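Local coordinates for neuraminidase (Influenza A virus, PDB 4K3Y), which is a neuraminidase-like beta-propeller surface protein of a bat influenza A virus, of uncertain function and probably not a typical sialidase, at residues Thr24-Gly27 and Glu28-Gly32; Ser81-Leu84 and Gly85-Pro88; Leu187-Thr190 and Gly191-Phe194; Ile279-Pro282 and Gly283-Lys286. All blocks are in the same frame, centred on the assembly; numbering follows the deposited sequence.

Interaction 1 of 4, residues Thr24-Gly27 and Glu28-Gly32; sequences TYRG and EGTTG
The carbonyl oxygen of G27 is the polar hub here, and T30 grips it twice. The amide N of T30 donates to G27 O over 3.1 Å, fairly straight at 163° but from above the carbonyl plane; T30 OG1 donates to the same G27 O, also at 3.1 Å, from the same face and less steeply. The torsion behind this pairing sets OG1 of T30 beside its own backbone N, with chi1 at -56°. A water then adds a third donor to G27 O at 2.9 Å. That water also bonds T31 OG1, and it accepts a weak bond from R26 NE, so it bridges the strand end and the turn. Further round, T31 N reaches E28 O, which makes two successive type I turns.

The packing belongs to R26. Its aliphatic part passes T30 at about a right angle, R26 CG lying 3.8 Å from T30 CB. A bend at chi3 (85°) then brings the guanidinium under T31, whose CG2 methyl sits over the centre of one face, 3.7 Å from R26 CZ. Elsewhere R26 NH1 bonds W368 O and R26 NH2 bonds E75 O of the second subunit, which would fix the plane that the methyl covers. E28 OE1 likewise reaches Y80 OH of that subunit.

T30 and T31 also flank an attached glycan. The whole is a tight exit turn from strand 20-26, the outermost strand of a propeller blade otherwise built from the C-terminal strands, as in ring closure of a beta propeller.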
# COMPACT_ATOMS: atom_id res chain seq x y z
N THR C 24 -0.71 -23.11 7.04
CA THR C 24 -0.09 -22.12 6.19
C THR C 24 -0.31 -20.73 6.77
O THR C 24 0.55 -19.86 6.68
CB THR C 24 -0.64 -22.19 4.78
OG1 THR C 24 -2.07 -22.18 4.84
CG2 THR C 24 -0.20 -23.49 4.15
N TYR C 25 -1.47 -20.54 7.39
CA TYR C 25 -1.73 -19.33 8.14
C TYR C 25 -2.29 -19.67 9.50
O TYR C 25 -3.06 -20.64 9.65
CB TYR C 25 -2.70 -18.42 7.39
CG TYR C 25 -3.07 -17.20 8.18
CD1 TYR C 25 -2.18 -16.14 8.29
CD2 TYR C 25 -4.31 -17.10 8.81
CE1 TYR C 25 -2.52 -15.00 9.01
CE2 TYR C 25 -4.65 -15.97 9.54
CZ TYR C 25 -3.75 -14.92 9.64
OH TYR C 25 -4.06 -13.79 10.35
N ARG C 26 -1.91 -18.88 10.50
CA ARG C 26 -2.41 -19.08 11.85
C ARG C 26 -2.60 -17.76 12.57
O ARG C 26 -1.65 -17.20 13.13
CB ARG C 26 -1.48 -19.98 12.66
CG ARG C 26 -1.97 -20.22 14.06
CD ARG C 26 -1.25 -21.36 14.71
NE ARG C 26 0.01 -20.95 15.33
CZ ARG C 26 0.78 -21.77 16.04
NH1 ARG C 26 0.41 -23.03 16.22
NH2 ARG C 26 1.92 -21.33 16.59
N GLY C 27 -3.83 -17.26 12.55
CA GLY C 27 -4.13 -16.00 13.19
C GLY C 27 -3.70 -15.92 14.65
O GLY C 27 -3.57 -16.94 15.34
N GLU C 28 -3.51 -14.70 15.11
CA GLU C 28 -2.95 -14.42 16.42
C GLU C 28 -3.86 -14.94 17.53
O GLU C 28 -3.40 -15.34 18.60
CB GLU C 28 -2.71 -12.90 16.56
CG GLU C 28 -1.37 -12.50 17.16
CD GLU C 28 -0.20 -13.31 16.63
OE1 GLU C 28 -0.07 -13.42 15.38
OE2 GLU C 28 0.58 -13.85 17.45
N GLY C 29 -5.16 -14.95 17.23
CA GLY C 29 -6.17 -15.41 18.17
C GLY C 29 -6.18 -16.91 18.44
O GLY C 29 -6.91 -17.37 19.31
N THR C 30 -5.40 -17.67 17.69
CA THR C 30 -5.29 -19.10 17.91
C THR C 30 -4.38 -19.37 19.11
O THR C 30 -4.49 -20.41 19.77
CB THR C 30 -4.65 -19.78 16.71
OG1 THR C 30 -5.40 -19.49 15.53
CG2 THR C 30 -4.56 -21.30 16.92
N THR C 31 -3.46 -18.45 19.38
CA THR C 31 -2.43 -18.72 20.37
C THR C 31 -2.42 -17.66 21.46
O THR C 31 -1.54 -17.62 22.32
CB THR C 31 -1.03 -18.90 19.72
OG1 THR C 31 -0.63 -17.71 19.02
CG2 THR C 31 -1.05 -20.11 18.75
N GLY C 32 -3.44 -16.81 21.43
CA GLY C 32 -3.54 -15.75 22.42
C GLY C 32 -4.64 -14.77 22.04
O GLY C 32 -5.57 -15.13 21.30
O HOH W 1 -0.91 -17.96 16.07

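Interaction 2 of 4, residues Ser81-Leu84 and Gly85-Pro88; sequences SVKL and GDPP
V82 faces the returning chain with both methyls. CG2 of V82 comes up to the carbonyl of D86, 3.6 Å from D86 O, while the other branch, V82 CG1, lies 4.0 Å from P88 CA, with the proline ring's CB a little farther off. The torsion (chi1 -63°) sets CG1 anti to the valine's carbonyl carbon and CG2 between that carbon and the backbone N; CG1 therefore meets P88 and CG2 meets D86.

K83 supplies the bond that closes the corner: its carbonyl O takes the N-H of D86 at 2.9 Å and 156°, the closing bond of the turn from K83 to D86, which the backbone angles of L84 and G85 make type II. The CB of D86 folds in close to the same oxygen, and its carboxylate comes alongside K83, OD2 of D86 being 4.0 Å from K83 CB. The extended lysine chain carries NZ away, so the two opposite charges are near but not in contact; any attraction between them is probably modest.

L84 and G85 form the corner itself. The backbone angles of G85 would jam a beta carbon against L84 O, so a glycine suits the place, and the side chain of L84 packs on C53.

The turn follows strand 78-83, third in its blade. V82, K83 and L84 lean on strand 53-61 and its approach, V82 also touches L93 ahead of strand 94-98, and the backbone of G85 bonds to the second subunit.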
# COMPACT_ATOMS: atom_id res chain seq x y z
N SER C 81 -11.93 -7.86 2.35
CA SER C 81 -10.94 -8.91 2.13
C SER C 81 -9.59 -8.35 2.53
O SER C 81 -9.42 -7.13 2.58
CB SER C 81 -10.93 -9.37 0.67
OG SER C 81 -10.46 -8.36 -0.19
N VAL C 82 -8.67 -9.25 2.88
CA VAL C 82 -7.24 -8.91 2.97
C VAL C 82 -6.46 -10.00 2.26
O VAL C 82 -7.01 -11.06 1.94
CB VAL C 82 -6.74 -8.82 4.43
CG1 VAL C 82 -7.44 -7.68 5.17
CG2 VAL C 82 -6.92 -10.15 5.14
N LYS C 83 -5.20 -9.75 1.97
CA LYS C 83 -4.38 -10.80 1.42
C LYS C 83 -4.17 -11.77 2.56
O LYS C 83 -3.81 -11.34 3.67
CB LYS C 83 -3.04 -10.23 0.96
CG LYS C 83 -2.17 -11.19 0.19
CD LYS C 83 -0.75 -10.66 0.22
CE LYS C 83 0.14 -11.30 -0.82
NZ LYS C 83 1.49 -10.66 -0.77
N LEU C 84 -4.43 -13.06 2.33
CA LEU C 84 -4.19 -14.07 3.37
C LEU C 84 -2.74 -14.02 3.84
O LEU C 84 -1.82 -14.18 3.03
CB LEU C 84 -4.51 -15.48 2.87
CG LEU C 84 -4.21 -16.58 3.89
CD1 LEU C 84 -5.18 -16.56 5.07
CD2 LEU C 84 -4.21 -17.95 3.21
N GLY C 85 -2.55 -13.79 5.13
CA GLY C 85 -1.22 -13.66 5.71
C GLY C 85 -1.10 -12.32 6.40
O GLY C 85 -0.28 -12.13 7.30
N ASP C 86 -1.94 -11.39 5.94
CA ASP C 86 -1.98 -10.02 6.45
C ASP C 86 -3.07 -9.93 7.50
O ASP C 86 -4.11 -10.58 7.39
CB ASP C 86 -2.30 -9.05 5.30
CG ASP C 86 -1.09 -8.76 4.41
OD1 ASP C 86 -0.06 -9.47 4.52
OD2 ASP C 86 -1.18 -7.82 3.59
N PRO C 87 -2.83 -9.13 8.55
CA PRO C 87 -3.84 -8.87 9.57
C PRO C 87 -4.93 -7.95 9.01
O PRO C 87 -4.65 -7.16 8.10
CB PRO C 87 -3.05 -8.12 10.64
CG PRO C 87 -2.03 -7.35 9.85
CD PRO C 87 -1.63 -8.29 8.73
N PRO C 88 -6.16 -8.06 9.52
CA PRO C 88 -7.20 -7.11 9.12
C PRO C 88 -7.13 -5.82 9.93
O PRO C 88 -8.05 -5.50 10.68
CB PRO C 88 -8.50 -7.86 9.41
CG PRO C 88 -8.14 -8.81 10.52
CD PRO C 88 -6.71 -9.21 10.26

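Interaction 3 of 4, residues Leu187-Thr190 and Gly191-Phe194; sequences LDTT and GFNF
T189 to F192 is a type II beta turn with G191 in its third position, but the closing bond from F192 N to T189 O is weak at 3.5 Å. It lies in the connection between two propeller blades, leading from strand 180-187 to strand 197-202. G191 has backbone angles at which a beta carbon would collide with T190 O, and this accounts for a glycine there.

The side-chain contact is made by the ring of F192, which folds back beneath the turn. Its CG stands between the backbone N and the carbonyl carbon (chi1 65°), and that torsion brings the ring back against T189. T189 meets it from above: CB of T189 is 4.0 Å from the centroid of the F192 ring, 21° off the normal, a CH-pi contact shifted toward the ring's rim. The methyl continues the overlap, with T189 CG2 3.5 Å from F192 CZ, and the two side chains cross at about a right angle. T189 CA lies nearer the CE1 side of the ring, 3.5 Å from F192 CE1. Farther along, the same methyl comes to 4.3 Å from CB of F194.

Behind this, the rings of F192 and F194 each make a T-shaped contact with F232, so the loop is packed onto strand 230-233 of the following blade. G191 O is held by N215 ND2. On the outer side, T190 OG1 donates 2.6 Å to D188 OD1, arriving from above the carboxylate plane.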
# COMPACT_ATOMS: atom_id res chain seq x y z
N LEU C 187 -31.92 -27.45 -8.13
CA LEU C 187 -31.42 -28.72 -7.65
C LEU C 187 -32.51 -29.46 -6.90
O LEU C 187 -33.31 -28.86 -6.17
CB LEU C 187 -30.21 -28.50 -6.75
CG LEU C 187 -29.01 -27.77 -7.37
CD1 LEU C 187 -28.17 -27.18 -6.28
CD2 LEU C 187 -28.17 -28.71 -8.20
N ASP C 188 -32.54 -30.78 -7.07
CA ASP C 188 -33.55 -31.58 -6.41
C ASP C 188 -33.09 -31.95 -5.00
O ASP C 188 -32.34 -32.91 -4.81
CB ASP C 188 -33.84 -32.84 -7.23
CG ASP C 188 -35.13 -33.52 -6.81
OD1 ASP C 188 -35.95 -32.86 -6.14
OD2 ASP C 188 -35.30 -34.71 -7.15
N THR C 189 -33.54 -31.17 -4.01
CA THR C 189 -33.22 -31.44 -2.61
C THR C 189 -34.45 -31.87 -1.81
O THR C 189 -34.66 -31.41 -0.69
CB THR C 189 -32.55 -30.23 -1.94
OG1 THR C 189 -33.36 -29.06 -2.15
CG2 THR C 189 -31.16 -30.00 -2.53
N THR C 190 -35.27 -32.73 -2.41
CA THR C 190 -36.45 -33.26 -1.73
C THR C 190 -36.02 -34.23 -0.65
O THR C 190 -35.35 -35.24 -0.94
CB THR C 190 -37.41 -33.98 -2.69
OG1 THR C 190 -36.83 -34.05 -4.00
CG2 THR C 190 -38.75 -33.25 -2.78
N GLY C 191 -36.37 -33.92 0.60
CA GLY C 191 -36.09 -34.80 1.71
C GLY C 191 -34.84 -34.47 2.50
O GLY C 191 -34.59 -35.09 3.53
N PHE C 192 -34.04 -33.52 2.02
CA PHE C 192 -32.89 -33.03 2.79
C PHE C 192 -32.65 -31.53 2.66
O PHE C 192 -33.31 -30.84 1.88
CB PHE C 192 -31.60 -33.79 2.44
CG PHE C 192 -31.14 -33.59 1.03
CD1 PHE C 192 -31.73 -34.29 -0.01
CD2 PHE C 192 -30.10 -32.72 0.73
CE1 PHE C 192 -31.31 -34.12 -1.32
CE2 PHE C 192 -29.67 -32.55 -0.58
CZ PHE C 192 -30.28 -33.25 -1.60
N ASN C 193 -31.68 -31.05 3.44
CA ASN C 193 -31.28 -29.64 3.44
C ASN C 193 -29.80 -29.51 3.04
O ASN C 193 -28.97 -30.35 3.41
CB ASN C 193 -31.56 -29.03 4.82
CG ASN C 193 -31.02 -27.62 4.96
OD1 ASN C 193 -31.28 -26.74 4.12
ND2 ASN C 193 -30.24 -27.38 6.03
N PHE C 194 -29.46 -28.46 2.29
CA PHE C 194 -28.12 -28.33 1.70
C PHE C 194 -27.53 -26.91 1.82
O PHE C 194 -27.43 -26.19 0.81
CB PHE C 194 -28.17 -28.75 0.23
CG PHE C 194 -26.82 -29.08 -0.36
CD1 PHE C 194 -26.15 -30.23 0.04
CD2 PHE C 194 -26.23 -28.26 -1.32
CE1 PHE C 194 -24.90 -30.56 -0.50
CE2 PHE C 194 -24.99 -28.59 -1.87
CZ PHE C 194 -24.32 -29.74 -1.45

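Interaction 4 of 4, residues Ile279-Pro282 and Gly283-Lys286; sequences IINP and GSKK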
# COMPACT_ATOMS: atom_id res chain seq x y z
N ILE C 279 -15.36 -31.32 14.16
CA ILE C 279 -15.12 -30.82 15.50
C ILE C 279 -15.12 -32.01 16.47
O ILE C 279 -16.00 -32.87 16.41
CB ILE C 279 -16.23 -29.84 15.86
CG1 ILE C 279 -16.20 -28.69 14.84
CG2 ILE C 279 -16.09 -29.35 17.30
CD1 ILE C 279 -17.00 -27.45 15.21
N ILE C 280 -14.13 -32.06 17.36
CA ILE C 280 -13.90 -33.27 18.15
C ILE C 280 -14.96 -33.47 19.24
O ILE C 280 -15.56 -34.54 19.32
CB ILE C 280 -12.48 -33.30 18.72
CG1 ILE C 280 -11.46 -33.15 17.58
CG2 ILE C 280 -12.24 -34.60 19.53
CD1 ILE C 280 -10.03 -33.06 18.05
N ASN C 281 -15.19 -32.46 20.07
CA ASN C 281 -16.26 -32.53 21.05
C ASN C 281 -17.44 -31.72 20.56
O ASN C 281 -17.39 -30.50 20.59
CB ASN C 281 -15.79 -32.01 22.42
CG ASN C 281 -14.47 -32.62 22.88
OD1 ASN C 281 -13.62 -33.00 22.07
ND2 ASN C 281 -14.29 -32.72 24.19
N PRO C 282 -18.52 -32.38 20.12
CA PRO C 282 -19.61 -31.54 19.61
C PRO C 282 -20.29 -30.69 20.71
O PRO C 282 -21.05 -29.75 20.39
CB PRO C 282 -20.60 -32.56 19.01
CG PRO C 282 -19.89 -33.89 19.05
CD PRO C 282 -18.90 -33.80 20.17
N GLY C 283 -20.02 -31.00 21.98
CA GLY C 283 -20.64 -30.29 23.10
C GLY C 283 -20.05 -28.91 23.32
O GLY C 283 -20.65 -27.90 22.97
N SER C 284 -18.87 -28.87 23.95
CA SER C 284 -18.05 -27.67 23.96
C SER C 284 -17.42 -27.79 22.62
O SER C 284 -16.84 -28.85 22.34
CB SER C 284 -16.96 -27.82 25.00
OG SER C 284 -16.08 -28.89 24.65
N LYS C 285 -17.50 -26.78 21.76
CA LYS C 285 -17.03 -27.00 20.38
C LYS C 285 -15.49 -26.99 20.26
O LYS C 285 -14.91 -26.15 19.56
CB LYS C 285 -17.70 -26.03 19.41
CG LYS C 285 -19.17 -26.36 19.14
CD LYS C 285 -19.86 -25.26 18.31
CE LYS C 285 -21.37 -25.49 18.23
NZ LYS C 285 -22.13 -24.39 18.88
N LYS C 286 -14.85 -27.96 20.91
CA LYS C 286 -13.39 -27.95 21.08
C LYS C 286 -12.64 -28.98 20.23
O LYS C 286 -13.04 -30.15 20.14
CB LYS C 286 -13.03 -28.11 22.57
CG LYS C 286 -13.18 -26.79 23.33
CD LYS C 286 -11.96 -26.46 24.20
CE LYS C 286 -12.08 -25.05 24.84
NZ LYS C 286 -11.56 -23.90 24.01
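N281 N donates to K286 O at 3.2 Å, closing the loop. The bond is nearly straight (166°) and lies in the carbonyl plane. Beside it, the carbonyl of N281 receives a CA-H...O contact from K285, with N281 O 3.5 Å from K285 CA. On the packing side, CG2 of I279 projects anti to its own backbone N and lies against the backbone of K285, 3.8 Å from K285 C. CB of I280 approaches the oxygen that N281 uses, 3.5 Å from K286 O.

K285 is the centre of an inverse gamma turn, closed from K286 N to S284 O, and P282 packs on T243 and R245. R245 NH1 also binds I279 O. Backbone bonds tie I280 to G287 and K285 to I316. At the far end the lysine chain of K286 leads away, its NZ bonding T315 OG1 and N313 O.

The loop joins strands 273-279 and 286-294 of one blade at the surface. It probably owes its shape mostly to main-chain bonds and a little apolar contact from I279, with the polar end of K286 spent on a neighbouring loop and strand.

In the fold
All four are short local turns at the edges of the propeller, none in its core. Interactions 1 and 2 are partly buried and adjoin: Y25 of the first packs on L84 and G85 of the second, and both meet the second subunit. Interactions 3 and 4 are surface contacts that no other chain touches, and interaction 3 lies on the far side of the chain's centre from interactions 1 and 2. Chemistry follows place: water and a shared carbonyl with an arginine turned to the subunit interface in 24-32, a backbone turn backed by valine in 81-88, aromatic packing in the inter-blade loop 187-194, and mainly backbone bonding in the hairpin 279-286.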